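Multiheme cytochrome cf (Carboxydothermus ferrireducens DSM 11255, PDB 6QVM) probably carries electrons through its eleven c-type hemes, within the bacterial S-layer, to insoluble extracellular iron(III). Local coordinates at residues A378-C383 and I471-C476; N398-I403 and D571-K576; K513-P518 and V650-S655; G564-S569 and S591-S596. One frame throughout, in Å; residues are numbered along the deposited sequence.

Contact 1 (A378-C383 and I471-C476); sequences AASATC and ITCVTC. With HEC (heme c), chain L.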
# COMPACT_ATOMS: atom_id res chain seq x y z
N ALA A 378 6.34 1.85 -7.18
CA ALA A 378 5.75 3.17 -7.08
C ALA A 378 5.17 3.65 -8.41
O ALA A 378 4.51 4.70 -8.43
CB ALA A 378 6.78 4.18 -6.58
N ALA A 379 5.39 2.92 -9.49
CA ALA A 379 4.80 3.28 -10.77
C ALA A 379 3.29 3.13 -10.72
O ALA A 379 2.75 2.26 -10.02
CB ALA A 379 5.37 2.41 -11.89
N SER A 380 2.60 3.99 -11.46
CA SER A 380 1.14 4.00 -11.44
C SER A 380 0.55 2.68 -11.91
O SER A 380 -0.61 2.39 -11.59
CB SER A 380 0.61 5.14 -12.32
OG SER A 380 1.02 6.39 -11.80
N ALA A 381 1.31 1.89 -12.67
CA ALA A 381 0.79 0.61 -13.16
C ALA A 381 0.44 -0.33 -12.01
O ALA A 381 -0.39 -1.23 -12.18
CB ALA A 381 1.80 -0.04 -14.09
N THR A 382 1.08 -0.16 -10.85
CA THR A 382 0.74 -0.96 -9.69
C THR A 382 -0.73 -0.79 -9.32
O THR A 382 -1.40 -1.75 -8.90
CB THR A 382 1.64 -0.59 -8.51
OG1 THR A 382 3.00 -0.89 -8.85
CG2 THR A 382 1.26 -1.35 -7.26
N CYS A 383 -1.26 0.41 -9.51
CA CYS A 383 -2.65 0.72 -9.17
C CYS A 383 -3.59 0.64 -10.37
O CYS A 383 -4.77 0.32 -10.20
CB CYS A 383 -2.75 2.12 -8.57
SG CYS A 383 -1.36 2.58 -7.51
N ILE A 471 5.24 11.90 -11.89
CA ILE A 471 4.28 11.87 -10.80
C ILE A 471 3.40 10.64 -10.95
O ILE A 471 2.95 10.31 -12.05
CB ILE A 471 3.44 13.17 -10.79
CG1 ILE A 471 4.34 14.38 -10.52
CG2 ILE A 471 2.33 13.08 -9.76
CD1 ILE A 471 3.68 15.70 -10.83
N THR A 472 3.17 9.93 -9.85
CA THR A 472 2.40 8.69 -9.86
C THR A 472 1.34 8.74 -8.78
O THR A 472 1.22 9.72 -8.04
CB THR A 472 3.30 7.47 -9.65
OG1 THR A 472 3.94 7.56 -8.36
CG2 THR A 472 4.37 7.40 -10.73
N CYS A 473 0.56 7.65 -8.68
CA CYS A 473 -0.53 7.58 -7.71
C CYS A 473 -0.03 7.88 -6.30
O CYS A 473 -0.62 8.70 -5.58
CB CYS A 473 -1.18 6.20 -7.74
SG CYS A 473 -1.63 5.57 -9.36
N VAL A 474 1.07 7.24 -5.90
CA VAL A 474 1.58 7.38 -4.54
C VAL A 474 2.32 8.68 -4.32
O VAL A 474 2.79 8.93 -3.21
CB VAL A 474 2.47 6.18 -4.17
CG1 VAL A 474 1.66 4.90 -4.24
CG2 VAL A 474 3.67 6.10 -5.10
N THR A 475 2.43 9.53 -5.34
CA THR A 475 2.84 10.91 -5.10
C THR A 475 1.79 11.63 -4.26
O THR A 475 2.13 12.40 -3.35
CB THR A 475 3.06 11.64 -6.42
OG1 THR A 475 4.05 10.97 -7.20
CG2 THR A 475 3.51 13.07 -6.17
N CYS A 476 0.52 11.39 -4.55
CA CYS A 476 -0.58 12.03 -3.84
C CYS A 476 -1.30 11.13 -2.86
O CYS A 476 -1.84 11.62 -1.87
CB CYS A 476 -1.60 12.58 -4.85
SG CYS A 476 -0.94 13.70 -6.13
FE HEC L . -6.15 10.23 -7.02
CHA HEC L . -9.25 10.96 -5.73
CHB HEC L . -6.99 6.92 -7.16
CHC HEC L . -3.22 9.58 -8.72
CHD HEC L . -4.94 13.32 -6.15
NA HEC L . -7.79 9.13 -6.51
C1A HEC L . -8.98 9.63 -6.01
C2A HEC L . -9.90 8.52 -5.86
C3A HEC L . -9.27 7.40 -6.25
C4A HEC L . -7.94 7.77 -6.67
CMA HEC L . -9.88 5.99 -6.25
CAA HEC L . -11.36 8.63 -5.36
CBA HEC L . -12.17 9.17 -6.54
CGA HEC L . -13.60 9.41 -6.15
O1A HEC L . -14.46 8.66 -6.65
O2A HEC L . -13.87 10.35 -5.35
NB HEC L . -5.25 8.57 -7.78
C1B HEC L . -5.83 7.32 -7.80
C2B HEC L . -5.01 6.47 -8.64
C3B HEC L . -3.95 7.20 -9.06
C4B HEC L . -4.10 8.54 -8.53
CMB HEC L . -5.28 4.99 -8.91
CAB HEC L . -2.79 6.74 -9.99
CBB HEC L . -3.28 6.26 -11.38
NC HEC L . -4.37 11.23 -7.30
C1C HEC L . -3.34 10.82 -8.13
C2C HEC L . -2.39 11.91 -8.27
C3C HEC L . -2.90 12.98 -7.62
C4C HEC L . -4.13 12.55 -6.96
CMC HEC L . -1.14 11.86 -9.19
CAC HEC L . -2.27 14.40 -7.45
CBC HEC L . -2.00 15.12 -8.80
ND HEC L . -6.97 11.88 -6.08
C1D HEC L . -6.26 13.06 -5.84
C2D HEC L . -7.15 13.98 -5.18
C3D HEC L . -8.49 13.25 -5.05
C4D HEC L . -8.29 11.95 -5.65
CMD HEC L . -6.81 15.40 -4.71
CAD HEC L . -9.78 13.81 -4.43
CBD HEC L . -10.69 14.18 -5.60
CGD HEC L . -11.92 14.90 -5.11
O1D HEC L . -12.99 14.74 -5.75
O2D HEC L . -11.83 15.64 -4.09
O HOH W 1 1.71 4.88 -7.80

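Contact 2 (N398-I403 and D571-K576); sequences NDEYAI and DNLTIK. With CA (calcium ion), chain S; NGA (2-acetamido-2-deoxy-beta-D-galactopyranose), chain D; NGA (2-acetamido-2-deoxy-beta-D-galactopyranose), chain B.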
# COMPACT_ATOMS: atom_id res chain seq x y z
N ASN A 398 -2.68 10.05 -16.55
CA ASN A 398 -1.54 10.02 -17.47
C ASN A 398 -1.93 9.52 -18.85
O ASN A 398 -1.06 9.08 -19.61
CB ASN A 398 -0.40 9.18 -16.90
CG ASN A 398 -0.78 7.73 -16.66
OD1 ASN A 398 -1.88 7.29 -16.99
ND2 ASN A 398 0.14 6.97 -16.08
N ASP A 399 -3.21 9.57 -19.20
CA ASP A 399 -3.70 9.03 -20.45
C ASP A 399 -3.59 10.06 -21.57
O ASP A 399 -3.16 11.20 -21.36
CB ASP A 399 -5.14 8.54 -20.29
CG ASP A 399 -5.24 7.22 -19.55
OD1 ASP A 399 -4.18 6.68 -19.16
OD2 ASP A 399 -6.37 6.72 -19.37
N GLU A 400 -3.98 9.65 -22.77
CA GLU A 400 -4.02 10.51 -23.95
C GLU A 400 -5.46 10.93 -24.21
O GLU A 400 -6.35 10.08 -24.30
CB GLU A 400 -3.44 9.77 -25.15
CG GLU A 400 -3.43 10.56 -26.45
CD GLU A 400 -2.85 9.75 -27.61
OE1 GLU A 400 -2.47 10.36 -28.64
OE2 GLU A 400 -2.77 8.51 -27.48
N TYR A 401 -5.68 12.24 -24.33
CA TYR A 401 -7.02 12.81 -24.40
C TYR A 401 -7.28 13.41 -25.78
O TYR A 401 -6.42 14.08 -26.35
CB TYR A 401 -7.22 13.92 -23.37
CG TYR A 401 -6.69 13.66 -21.99
CD1 TYR A 401 -6.71 12.39 -21.42
CD2 TYR A 401 -6.19 14.71 -21.23
CE1 TYR A 401 -6.22 12.17 -20.15
CE2 TYR A 401 -5.70 14.51 -19.96
CZ TYR A 401 -5.72 13.24 -19.42
OH TYR A 401 -5.23 13.04 -18.15
N ALA A 402 -8.49 13.17 -26.28
CA ALA A 402 -9.06 13.96 -27.37
C ALA A 402 -10.17 14.80 -26.74
O ALA A 402 -11.28 14.32 -26.50
CB ALA A 402 -9.59 13.07 -28.49
N ILE A 403 -9.85 16.06 -26.44
CA ILE A 403 -10.84 16.97 -25.88
C ILE A 403 -11.77 17.43 -27.00
O ILE A 403 -11.31 17.98 -28.01
CB ILE A 403 -10.16 18.17 -25.20
CG1 ILE A 403 -9.11 17.68 -24.19
CG2 ILE A 403 -11.20 19.04 -24.50
CD1 ILE A 403 -8.28 18.79 -23.58
N ASP A 571 -12.50 12.12 -24.93
CA ASP A 571 -12.33 10.75 -25.37
C ASP A 571 -10.95 10.29 -24.95
O ASP A 571 -9.93 10.84 -25.40
CB ASP A 571 -12.53 10.60 -26.88
CG ASP A 571 -14.00 10.62 -27.28
OD1 ASP A 571 -14.84 10.92 -26.42
OD2 ASP A 571 -14.30 10.34 -28.47
N ASN A 572 -10.91 9.29 -24.07
CA ASN A 572 -9.66 8.75 -23.54
C ASN A 572 -9.14 7.72 -24.55
O ASN A 572 -9.62 6.59 -24.60
CB ASN A 572 -9.88 8.14 -22.17
CG ASN A 572 -8.59 7.88 -21.42
OD1 ASN A 572 -7.58 7.50 -22.02
ND2 ASN A 572 -8.61 8.10 -20.11
N LEU A 573 -8.16 8.12 -25.36
CA LEU A 573 -7.63 7.23 -26.38
C LEU A 573 -6.77 6.12 -25.80
O LEU A 573 -6.60 5.09 -26.45
CB LEU A 573 -6.83 8.04 -27.42
CG LEU A 573 -7.69 9.07 -28.15
CD1 LEU A 573 -6.90 9.84 -29.19
CD2 LEU A 573 -8.89 8.40 -28.78
N THR A 574 -6.23 6.30 -24.60
CA THR A 574 -5.52 5.21 -23.94
C THR A 574 -6.48 4.09 -23.57
O THR A 574 -6.16 2.91 -23.76
CB THR A 574 -4.79 5.72 -22.70
OG1 THR A 574 -4.00 6.87 -23.03
CG2 THR A 574 -3.89 4.64 -22.13
N ILE A 575 -7.65 4.44 -23.05
CA ILE A 575 -8.68 3.44 -22.78
C ILE A 575 -9.16 2.81 -24.08
O ILE A 575 -9.30 1.59 -24.19
CB ILE A 575 -9.85 4.07 -22.01
CG1 ILE A 575 -9.37 4.70 -20.70
CG2 ILE A 575 -10.94 3.04 -21.74
CD1 ILE A 575 -8.62 3.74 -19.81
N LYS A 576 -9.39 3.65 -25.09
CA LYS A 576 -10.05 3.20 -26.31
C LYS A 576 -9.22 2.17 -27.07
O LYS A 576 -9.79 1.27 -27.71
CB LYS A 576 -10.36 4.40 -27.21
CG LYS A 576 -11.18 4.07 -28.44
CD LYS A 576 -11.33 5.28 -29.34
CE LYS A 576 -12.13 4.94 -30.59
NZ LYS A 576 -12.48 6.15 -31.38
CA CA S . -3.37 5.41 -17.32
C1 NGA D . 0.63 8.63 -27.53
C2 NGA D . 0.67 8.29 -29.02
C3 NGA D . -0.10 7.00 -29.31
C4 NGA D . 0.44 5.93 -28.37
C5 NGA D . 0.43 6.37 -26.91
C6 NGA D . 1.07 5.32 -26.00
C7 NGA D . 1.04 10.44 -30.16
C8 NGA D . 2.52 10.21 -30.03
N2 NGA D . 0.21 9.49 -29.71
O3 NGA D . -0.02 6.51 -30.66
O4 NGA D . 1.77 5.65 -28.72
O5 NGA D . 1.15 7.57 -26.76
O6 NGA D . 0.22 4.19 -25.94
O7 NGA D . 0.64 11.49 -30.67
C1 NGA B . -0.82 7.36 -31.53
C2 NGA B . -0.58 7.15 -33.04
C3 NGA B . -1.15 8.48 -33.54
C4 NGA B . -2.62 8.57 -33.19
C5 NGA B . -2.85 8.35 -31.71
C6 NGA B . -4.34 8.32 -31.41
C7 NGA B . 1.32 5.77 -33.96
C8 NGA B . 2.81 5.55 -33.85
N2 NGA B . 0.82 6.86 -33.33
O3 NGA B . -1.29 8.77 -34.89
O4 NGA B . -3.29 7.57 -33.93
O5 NGA B . -2.22 7.14 -31.34
O6 NGA B . -4.43 8.23 -30.02
O7 NGA B . 0.66 4.96 -34.63
O HOH W 2 -5.70 4.67 -17.72
O HOH W 3 -2.46 6.48 -25.33
O HOH W 4 -3.34 2.91 -17.59
O HOH W 5 -1.47 4.73 -19.03

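Contact 3 (K513-P518 and V650-S655); sequences KGVHHP and VAADAS. With HEC (heme c), chain K.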
# COMPACT_ATOMS: atom_id res chain seq x y z
N LYS A 513 8.80 36.75 -17.88
CA LYS A 513 9.64 35.55 -17.92
C LYS A 513 10.23 35.21 -16.55
O LYS A 513 11.23 34.47 -16.49
CB LYS A 513 10.75 35.72 -18.96
CG LYS A 513 10.27 36.17 -20.33
N GLY A 514 9.65 35.70 -15.46
CA GLY A 514 10.23 35.48 -14.15
C GLY A 514 9.25 35.02 -13.09
O GLY A 514 9.62 34.87 -11.92
N VAL A 515 8.00 34.79 -13.47
CA VAL A 515 6.98 34.27 -12.57
C VAL A 515 6.45 32.97 -13.15
O VAL A 515 5.96 32.94 -14.29
CB VAL A 515 5.85 35.29 -12.33
CG1 VAL A 515 6.37 36.47 -11.53
CG2 VAL A 515 5.25 35.79 -13.64
N HIS A 516 6.58 31.88 -12.39
CA HIS A 516 6.24 30.54 -12.87
C HIS A 516 5.20 29.91 -11.95
O HIS A 516 5.37 29.93 -10.73
CB HIS A 516 7.48 29.65 -12.96
CG HIS A 516 8.48 30.10 -13.99
ND1 HIS A 516 9.46 31.03 -13.71
CD2 HIS A 516 8.64 29.76 -15.29
CE1 HIS A 516 10.19 31.23 -14.80
NE2 HIS A 516 9.71 30.47 -15.77
N HIS A 517 4.14 29.34 -12.56
CA HIS A 517 3.03 28.65 -11.91
C HIS A 517 2.69 29.29 -10.57
O HIS A 517 3.01 28.73 -9.51
CB HIS A 517 3.33 27.16 -11.73
CG HIS A 517 4.79 26.85 -11.61
ND1 HIS A 517 5.48 26.97 -10.43
CD2 HIS A 517 5.69 26.42 -12.53
CE1 HIS A 517 6.74 26.63 -10.62
NE2 HIS A 517 6.90 26.29 -11.89
N PRO A 518 2.05 30.46 -10.57
CA PRO A 518 1.78 31.14 -9.30
C PRO A 518 0.36 30.91 -8.81
O PRO A 518 -0.25 31.81 -8.24
CB PRO A 518 2.00 32.61 -9.67
CG PRO A 518 1.49 32.68 -11.10
CD PRO A 518 1.71 31.31 -11.72
N VAL A 650 -1.09 37.17 -14.44
CA VAL A 650 -2.33 36.71 -15.05
C VAL A 650 -2.05 35.74 -16.20
O VAL A 650 -2.90 34.91 -16.53
CB VAL A 650 -3.16 37.93 -15.51
CG1 VAL A 650 -4.48 37.50 -16.12
CG2 VAL A 650 -3.39 38.88 -14.34
N ALA A 651 -0.86 35.81 -16.79
CA ALA A 651 -0.50 34.91 -17.88
C ALA A 651 0.07 33.59 -17.38
O ALA A 651 -0.31 32.53 -17.88
CB ALA A 651 0.51 35.59 -18.81
N ALA A 652 0.97 33.62 -16.40
CA ALA A 652 1.55 32.38 -15.89
C ALA A 652 0.55 31.60 -15.05
O ALA A 652 0.55 30.36 -15.07
CB ALA A 652 2.81 32.69 -15.07
N ASP A 653 -0.32 32.30 -14.31
CA ASP A 653 -1.41 31.63 -13.61
C ASP A 653 -2.25 30.80 -14.57
O ASP A 653 -2.76 29.74 -14.20
CB ASP A 653 -2.28 32.68 -12.90
CG ASP A 653 -3.52 32.08 -12.27
OD1 ASP A 653 -3.41 31.48 -11.17
OD2 ASP A 653 -4.61 32.22 -12.87
N ALA A 654 -2.41 31.28 -15.80
CA ALA A 654 -2.94 30.51 -16.93
C ALA A 654 -4.38 30.06 -16.72
O ALA A 654 -4.82 29.10 -17.36
CB ALA A 654 -2.06 29.29 -17.23
N SER A 655 -5.13 30.74 -15.86
CA SER A 655 -6.53 30.41 -15.63
C SER A 655 -7.48 31.43 -16.25
O SER A 655 -8.69 31.34 -16.03
CB SER A 655 -6.81 30.30 -14.14
OG SER A 655 -6.92 31.58 -13.53
FE HEC K . 8.56 22.96 -13.58
CHA HEC K . 5.85 23.30 -15.73
CHB HEC K . 10.67 22.97 -16.31
CHC HEC K . 11.30 23.23 -11.48
CHD HEC K . 6.50 22.94 -10.85
NA HEC K . 8.30 23.12 -15.62
C1A HEC K . 7.10 23.22 -16.30
C2A HEC K . 7.38 23.24 -17.73
C3A HEC K . 8.72 23.14 -17.88
C4A HEC K . 9.32 23.07 -16.56
CMA HEC K . 9.49 23.12 -19.22
CAA HEC K . 6.30 23.34 -18.84
CBA HEC K . 6.40 24.72 -19.49
CGA HEC K . 5.07 25.19 -20.03
O1A HEC K . 4.86 26.43 -20.05
O2A HEC K . 4.23 24.34 -20.44
NB HEC K . 10.60 23.08 -13.84
C1B HEC K . 11.26 23.07 -15.06
C2B HEC K . 12.68 23.17 -14.79
C3B HEC K . 12.86 23.24 -13.46
C4B HEC K . 11.55 23.20 -12.84
CMB HEC K . 13.79 23.17 -15.88
CAB HEC K . 14.20 23.35 -12.69
CBB HEC K . 14.90 24.68 -13.02
NC HEC K . 8.84 23.06 -11.55
C1C HEC K . 10.06 23.16 -10.90
C2C HEC K . 9.81 23.16 -9.47
C3C HEC K . 8.47 23.14 -9.28
C4C HEC K . 7.85 23.03 -10.59
CMC HEC K . 10.93 23.32 -8.41
CAC HEC K . 7.69 23.12 -7.94
CBC HEC K . 8.00 24.33 -7.04
ND HEC K . 6.49 23.08 -13.34
C1D HEC K . 5.88 23.08 -12.09
C2D HEC K . 4.46 23.26 -12.28
C3D HEC K . 4.25 23.37 -13.80
C4D HEC K . 5.57 23.25 -14.38
CMD HEC K . 3.40 23.32 -11.16
CAD HEC K . 2.92 23.58 -14.58
CBD HEC K . 2.36 24.96 -14.26
CGD HEC K . 1.51 25.50 -15.39
O1D HEC K . 0.86 24.70 -16.13
O2D HEC K . 1.47 26.75 -15.55

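Contact 4 (G564-S569 and S591-S596); sequences GKPTIS and SYNSCS. With HEC (heme c), chain O.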
# COMPACT_ATOMS: atom_id res chain seq x y z
N GLY A 564 -13.74 22.09 -17.32
CA GLY A 564 -14.84 22.50 -18.17
C GLY A 564 -15.10 23.98 -18.05
O GLY A 564 -14.87 24.61 -17.03
N LYS A 565 -15.59 24.56 -19.14
CA LYS A 565 -15.87 25.99 -19.21
C LYS A 565 -17.24 26.23 -19.83
O LYS A 565 -17.36 26.88 -20.86
CB LYS A 565 -14.78 26.67 -20.02
CG LYS A 565 -13.41 26.66 -19.34
CD LYS A 565 -12.29 27.21 -20.22
CE LYS A 565 -12.01 26.30 -21.40
NZ LYS A 565 -10.88 26.79 -22.22
N PRO A 566 -18.32 25.75 -19.19
CA PRO A 566 -18.36 25.01 -17.94
C PRO A 566 -18.27 23.48 -18.09
O PRO A 566 -17.86 22.79 -17.14
CB PRO A 566 -19.71 25.42 -17.36
CG PRO A 566 -20.56 25.60 -18.57
CD PRO A 566 -19.68 26.11 -19.65
N THR A 567 -18.66 22.95 -19.24
CA THR A 567 -18.62 21.52 -19.49
C THR A 567 -17.47 21.17 -20.43
O THR A 567 -17.04 21.98 -21.25
CB THR A 567 -19.93 20.99 -20.07
OG1 THR A 567 -20.07 21.44 -21.42
CG2 THR A 567 -21.11 21.44 -19.24
N ILE A 568 -16.97 19.94 -20.28
CA ILE A 568 -15.91 19.41 -21.12
C ILE A 568 -16.24 17.96 -21.43
O ILE A 568 -16.85 17.25 -20.62
CB ILE A 568 -14.52 19.54 -20.45
CG1 ILE A 568 -13.40 19.20 -21.44
CG2 ILE A 568 -14.44 18.66 -19.21
CD1 ILE A 568 -12.02 19.56 -20.92
N SER A 569 -15.87 17.53 -22.63
CA SER A 569 -16.02 16.14 -23.06
C SER A 569 -14.68 15.62 -23.53
O SER A 569 -14.01 16.26 -24.35
CB SER A 569 -17.06 16.02 -24.17
OG SER A 569 -18.30 15.58 -23.65
N SER A 591 -17.25 12.98 -19.29
CA SER A 591 -17.92 14.26 -19.46
C SER A 591 -18.30 14.80 -18.09
O SER A 591 -18.89 14.07 -17.28
CB SER A 591 -19.16 14.09 -20.33
OG SER A 591 -19.36 15.23 -21.14
N TYR A 592 -17.95 16.06 -17.82
CA TYR A 592 -18.32 16.66 -16.55
C TYR A 592 -18.46 18.17 -16.68
O TYR A 592 -17.99 18.78 -17.63
CB TYR A 592 -17.31 16.31 -15.44
CG TYR A 592 -15.85 16.56 -15.77
CD1 TYR A 592 -15.28 17.82 -15.60
CD2 TYR A 592 -15.03 15.53 -16.21
CE1 TYR A 592 -13.94 18.05 -15.89
CE2 TYR A 592 -13.70 15.75 -16.50
CZ TYR A 592 -13.15 17.00 -16.34
OH TYR A 592 -11.83 17.22 -16.62
N ASN A 593 -19.12 18.75 -15.68
CA ASN A 593 -19.29 20.19 -15.54
C ASN A 593 -18.45 20.65 -14.35
O ASN A 593 -18.68 20.20 -13.22
CB ASN A 593 -20.77 20.55 -15.35
CG ASN A 593 -21.03 22.05 -15.35
OD1 ASN A 593 -20.23 22.84 -14.84
ND2 ASN A 593 -22.17 22.45 -15.90
N SER A 594 -17.50 21.55 -14.59
CA SER A 594 -16.58 21.98 -13.55
C SER A 594 -17.14 23.10 -12.68
O SER A 594 -16.43 23.55 -11.76
CB SER A 594 -15.24 22.44 -14.15
OG SER A 594 -14.49 21.34 -14.64
N CYS A 595 -18.37 23.55 -12.92
CA CYS A 595 -18.85 24.80 -12.33
C CYS A 595 -20.24 24.72 -11.71
O CYS A 595 -20.60 25.63 -10.95
CB CYS A 595 -18.86 25.91 -13.39
SG CYS A 595 -17.38 25.97 -14.40
N SER A 596 -21.02 23.67 -11.97
CA SER A 596 -22.42 23.67 -11.55
C SER A 596 -22.62 23.27 -10.09
O SER A 596 -23.77 23.06 -9.68
CB SER A 596 -23.24 22.75 -12.46
OG SER A 596 -22.72 21.44 -12.49
FE HEC O . -17.72 31.11 -10.60
CHA HEC O . -18.66 34.42 -10.57
CHB HEC O . -16.75 31.47 -13.91
CHC HEC O . -16.89 27.77 -10.72
CHD HEC O . -18.97 30.67 -7.40
NA HEC O . -17.72 32.64 -11.98
C1A HEC O . -18.13 33.94 -11.75
C2A HEC O . -17.91 34.71 -12.95
C3A HEC O . -17.37 33.90 -13.87
C4A HEC O . -17.25 32.58 -13.28
CMA HEC O . -16.97 34.30 -15.30
CAA HEC O . -18.21 36.22 -13.15
CBA HEC O . -17.12 36.98 -12.39
CGA HEC O . -17.24 38.47 -12.61
O1A HEC O . -17.98 38.90 -13.54
O2A HEC O . -16.58 39.23 -11.85
NB HEC O . -16.95 29.87 -12.02
C1B HEC O . -16.66 30.22 -13.34
C2B HEC O . -16.22 29.03 -14.03
C3B HEC O . -16.26 28.01 -13.15
C4B HEC O . -16.72 28.51 -11.87
CMB HEC O . -15.80 28.99 -15.52
CAB HEC O . -15.90 26.54 -13.43
CBB HEC O . -14.38 26.45 -13.67
NC HEC O . -17.94 29.51 -9.32
C1C HEC O . -17.44 28.24 -9.54
C2C HEC O . -17.50 27.52 -8.27
C3C HEC O . -18.16 28.30 -7.39
C4C HEC O . -18.40 29.58 -8.02
CMC HEC O . -17.17 26.02 -8.10
CAC HEC O . -18.56 27.97 -5.92
CBC HEC O . -17.32 27.77 -5.02
ND HEC O . -18.66 32.34 -9.20
C1D HEC O . -19.10 31.93 -7.94
C2D HEC O . -19.72 33.05 -7.28
C3D HEC O . -19.62 34.22 -8.28
C4D HEC O . -18.95 33.69 -9.44
CMD HEC O . -20.34 33.05 -5.87
CAD HEC O . -20.12 35.66 -8.08
CBD HEC O . -19.22 36.38 -7.09
CGD HEC O . -19.90 37.64 -6.59
O1D HEC O . -20.34 38.46 -7.44
O2D HEC O . -19.99 37.82 -5.35

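Contact 1 (A378-C383 and I471-C476)
C383 and C473 touch through their sulfurs, SG to SG, at 3.5 Å. Both are heme-bound cysteines, so this is an apolar contact between two thioethers. C473 SG is linked to CAB of the heme of chain L. C383 SG is linked to CAB of another heme c. C476 SG, the second cysteine of the CXXCH motif, is covalently linked to CAC of the chain L heme. C383 CB also touches the rim methyl CMB of that heme, at 3.8 Å. The other apolar touch is small: A378 CB rests on V474 CG2 at 3.9 Å.

The polar contacts centre on the carbonyl of A378. T472 OG1 donates to A378 O at 2.9 Å. OG1 sits between the backbone N and the carbonyl carbon of T472 (chi1 62°), which turns it to A378. Water 1 gives A378 O a second proton and accepts from V474 N at 3.1 Å. S380 OG takes a weak bond from C473 N at 3.4 Å; its stronger partner is the hydroxyl of Y397. S380 OG also lies against T472 CB at 3.3 Å. Within 471-476, T472 N donates almost straight to T475 OG1 (174°).

The contact joins two heme attachment sites. Two touching thioethers probably hold the edges of the two porphyrins near each other, which is consistent with electron transfer between them.

Contact 2 (N398-I403 and D571-K576)
Strands 400-403 and 567-572 pair antiparallel here, and the second runs straight into helix 573-576 beside a calcium site, with D399 facing N572 and T574. A402 and D571 form the hydrogen-bonded pair. Y401 and N572 are the next, non-hydrogen-bonded pair. Past the last bridge, L573 N, at the helix start, donates to E400 O at 2.9 Å.

N572 ND2 donates to D399 OD2 at 2.7 Å, using the anti lone pair. The amide and carboxylate planes stand 72° apart. D399 OD1 binds calcium at 2.4 Å; E384, G395 and N398 also bind the ion. N572 OD1 caps the helix. It accepts from I575 N at 3.2 Å, the N-H coming from above the carbonyl plane, and weakly from T574 N. An alanine here would probably leave the T574 and I575 N-H groups without their cap and D399 OD2 without its amide donor.

T574 OG1 accepts from E400 N at 2.8 Å. The extended E400 chain reaches the glycan, where OE1 accepts from N2 of the chain D sugar at 3.0 Å. T409 also bonds OE1. L573 CD1 lies by the chain B sugar.

The arrangement is a strand-to-helix junction with an asparagine N-cap, set against a calcium site.

Contact 3 (K513-P518 and V650-S655)
P518 and A652 carry this small apolar contact. P518 CD lies 3.8 Å from A652 CB and 3.4 Å from D653 N. P518 CD thus rests on the peptide joining A652 to D653. P518 CG continues over D653 CB at 4.2 Å. V515 meets the same A652 methyl from its own side. Its CG2 is 4.2 Å from A652 CB, and its carbonyl O comes to 3.3 Å. In V515, CG1 is anti to the carbonyl carbon (chi1 -69°), which places CG2 between the backbone N and that carbon. No hydrogen bond crosses between the two segments.

H517 turns away from A652 and covers a heme. Its chi1 of 28°, not a staggered value, puts CG near C2D and CMD of the chain K heme. The ring lies nearly parallel to that porphyrin. CD2 and NE2 sit over pyrrole ring D, with NE2 3.4 Å from heme C1D. H516 CB lies over the opposite face. H517 NE2 stands 4.1 Å from FE, the heme iron, too long for a metal bond. ND1 is bonded to the carbonyl of T502, which fixes the ring's rotation. An alanine here would probably strip the flat cover from pyrrole ring D and leave the T502 carbonyl without this partner.

D653 OD1 bonds H659. The D653 carbonyl accepts from Q519. The contact thus joins the start of helix 519-524 to the end of helix 641-652. V650 packs that helix against helices 606-628 and 661-672.

Contact 4 (G564-S569 and S591-S596)
S594 OG is held by two hydrogen bonds. It accepts from G564 N at 2.9 Å and is also hydrogen-bonded to the carbonyl of C552. It lies in plane at the edge of the Y592 ring. The backbone N of the same residue, S594 N, donates to P566 O at 2.9 Å. P566 follows a cis peptide bond, and its CB packs on C595 SG at 3.8 Å.

Beyond this turn the strands pair antiparallel. I568 and Y592 exchange two backbone bonds, as a hydrogen-bonded pair. Their side chains lie side by side and point the same way. I568 CG2 sits over the Y592 ring face in a CH-pi contact, 3.7 Å from the centroid and 22° off the normal. Y592 OH is held by the carbonyl of K562. On the other sheet face T567 CG2 touches N593 ND2, and S569 OG shares a 2.7 Å hydrogen bond with S591 OG.

N593 OD1 turns back to accept from C595 N at 2.8 Å. C595 SG is bonded to heme CAB of chain O.

This is an antiparallel strand pair at a sheet edge, ended by an Asx turn that leads into a CXXCH heme-attachment motif.

Overall arrangement
Contacts 2 and 4 share one antiparallel sheet. Strand 567-572 lies between 400-403 and 589-593, so it serves both. Their centres are about 17 Å apart, and I403 CG2 packs on I568 CD1. Contact 1 lies about 18 Å from contact 2, centre to centre. Helix 381-384 precedes strand 400-403 in the chain and supplies E384 to the calcium site. Along the chain, contact 2 crosses contacts 1, 3 and 4, and contact 4 is nested inside contact 3. Contacts 3 and 4 come within about 7 Å at their nearest atoms. Together the four contacts tie distant parts of the chain around several hemes, consistent with an electron-transfer path.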